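Local coordinates for protein CG4930 (Drosophila melanogaster, PDB 3ISM) that inhibits the nuclease EndoG by forming a complex with it, and probably has ribonuclease inhibitor activity, at residues V112-R115 with D116-K120. The protein carries 1 engineered substitution. Residues are numbered along the deposited sequence; the frame is centred on the assembly and turned at random.
Sequences VKLR and DEVLK
Asp116 receives the guanidinium of its chain neighbour Arg115 side-on: NE lies 2.8 Å and NH2 2.9 Å from the same carboxylate oxygen, OD1. The NH2 bond uses the syn lone pair of OD1, whereas NE meets that atom nearly along its C-O axis. With the two flat groups only 14° from coplanar, this is a salt bridge in which OD1 accepts from both nitrogens, and it fixes the rotation of the guanidinium. Arg115 can double back because its chain is bent about the CG-CD bond (chi3 67°). Its far nitrogen, NH1, is hydrogen-bonded to the carbonyl oxygen of Phe157, so the long side chain, with donors on several nitrogens, joins the helix to the loop carrying Phe157. Replacing Arg115 by an alanine is likely to leave the Asp116 carboxylate without this charged mate and the Phe157 carbonyl without this donor. The backbone N of Asp116 also binds Val112 O at 3.0 Å. One residue on, Glu117 N reaches Lys113 O at 3.0 Å, and its side chain touches Trp71 and Phe75 of helix 52-75. Val118, compact and apolar, suits the buried side: its N bonds to Leu114 O at 2.9 Å, its CG2 lies 4.5 Å from Leu114 CG, and while Leu114 packs on helix 52-75, Val118 meets Phe126 and Trp127 of helix 124-132. Leu119 N bonds to Arg115 O at 2.9 Å, and with CD1 3.9 Å from CG of Arg115 its branched apolar end lies against the aliphatic part of that chain, both residues touching Trp127. Four successive i to i+4 backbone bonds mark an amphipathic alpha-helix, here the last turns of helix 104-120 in the all-helical Ku C-terminal-like domain.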
loop_
_atom_site.group_PDB
_atom_site.type_symbol
_atom_site.label_atom_id
_atom_site.label_comp_id
_atom_site.label_asym_id
_atom_site.label_seq_id
_atom_site.Cartn_x
_atom_site.Cartn_y
_atom_site.Cartn_z
ATOM N N VAL C 112 34.886 -26.734 -6.368
ATOM C CA VAL C 112 35.401 -28.037 -5.922
ATOM C C VAL C 112 36.632 -28.463 -6.742
ATOM O O VAL C 112 37.644 -28.922 -6.189
ATOM C CB VAL C 112 34.298 -29.131 -6.018
ATOM C CG1 VAL C 112 34.876 -30.517 -5.836
ATOM C CG2 VAL C 112 33.188 -28.863 -5.005
ATOM N N LYS C 113 36.541 -28.314 -8.060
ATOM C CA LYS C 113 37.691 -28.580 -8.930
ATOM C C LYS C 113 38.847 -27.629 -8.639
ATOM O O LYS C 113 40.005 -28.047 -8.641
ATOM C CB LYS C 113 37.302 -28.491 -10.405
ATOM C CG LYS C 113 36.275 -29.528 -10.858
ATOM C CD LYS C 113 35.530 -29.030 -12.103
ATOM C CE LYS C 113 34.539 -30.089 -12.635
ATOM N NZ LYS C 113 33.613 -29.561 -13.717
ATOM N N LEU C 114 38.534 -26.352 -8.396
ATOM C CA LEU C 114 39.560 -25.370 -8.046
ATOM C C LEU C 114 40.278 -25.771 -6.763
ATOM O O LEU C 114 41.502 -25.783 -6.723
ATOM C CB LEU C 114 38.984 -23.954 -7.936
ATOM C CG LEU C 114 40.022 -22.856 -7.647
ATOM C CD1 LEU C 114 40.853 -22.551 -8.895
ATOM C CD2 LEU C 114 39.393 -21.591 -7.143
ATOM N N ARG C 115 39.523 -26.110 -5.720
ATOM C CA ARG C 115 40.122 -26.596 -4.473
ATOM C C ARG C 115 41.026 -27.792 -4.740
ATOM O O ARG C 115 42.146 -27.860 -4.243
ATOM C CB ARG C 115 39.043 -27.012 -3.468
ATOM C CG ARG C 115 39.590 -27.716 -2.215
ATOM C CD ARG C 115 38.535 -28.569 -1.518
ATOM N NE ARG C 115 38.136 -29.722 -2.324
ATOM C CZ ARG C 115 37.120 -30.532 -2.033
ATOM N NH1 ARG C 115 36.380 -30.323 -0.954
ATOM N NH2 ARG C 115 36.828 -31.547 -2.834
ATOM N N ASP C 116 40.529 -28.743 -5.524
ATOM C CA ASP C 116 41.258 -29.977 -5.745
ATOM C C ASP C 116 42.595 -29.714 -6.423
ATOM O O ASP C 116 43.584 -30.373 -6.089
ATOM C CB ASP C 116 40.409 -30.990 -6.509
ATOM C CG ASP C 116 39.260 -31.538 -5.662
ATOM O OD1 ASP C 116 39.113 -31.119 -4.494
ATOM O OD2 ASP C 116 38.492 -32.374 -6.164
ATOM N N GLU C 117 42.615 -28.721 -7.323
ATOM C CA GLU C 117 43.839 -28.282 -7.989
ATOM C C GLU C 117 44.766 -27.525 -7.035
ATOM O O GLU C 117 45.992 -27.683 -7.076
ATOM C CB GLU C 117 43.509 -27.416 -9.210
ATOM C CG GLU C 117 44.687 -27.236 -10.194
ATOM C CD GLU C 117 45.102 -28.515 -10.937
ATOM O OE1 GLU C 117 44.314 -29.475 -11.044
ATOM O OE2 GLU C 117 46.236 -28.557 -11.439
ATOM N N VAL C 118 44.167 -26.708 -6.176
ATOM C CA VAL C 118 44.899 -25.983 -5.145
ATOM C C VAL C 118 45.648 -26.948 -4.228
ATOM O O VAL C 118 46.830 -26.746 -3.950
ATOM C CB VAL C 118 43.944 -25.048 -4.352
ATOM C CG1 VAL C 118 44.538 -24.674 -2.976
ATOM C CG2 VAL C 118 43.651 -23.796 -5.175
ATOM N N LEU C 119 44.977 -28.023 -3.816
ATOM C CA LEU C 119 45.557 -28.996 -2.881
ATOM C C LEU C 119 46.627 -29.891 -3.512
ATOM O O LEU C 119 47.653 -30.166 -2.892
ATOM C CB LEU C 119 44.457 -29.844 -2.237
ATOM C CG LEU C 119 43.427 -29.064 -1.411
ATOM C CD1 LEU C 119 42.395 -30.009 -0.821
ATOM C CD2 LEU C 119 44.106 -28.242 -0.324
ATOM N N LYS C 120 46.369 -30.340 -4.738
ATOM C CA LYS C 120 47.311 -31.124 -5.535
ATOM C C LYS C 120 48.631 -30.377 -5.744
ATOM O O LYS C 120 49.710 -30.962 -5.658
ATOM C CB LYS C 120 46.667 -31.446 -6.885
ATOM C CG LYS C 120 47.549 -32.183 -7.869
ATOM C CD LYS C 120 47.178 -31.771 -9.291
ATOM C CE LYS C 120 48.119 -32.375 -10.309
ATOM N NZ LYS C 120 47.934 -33.846 -10.409
#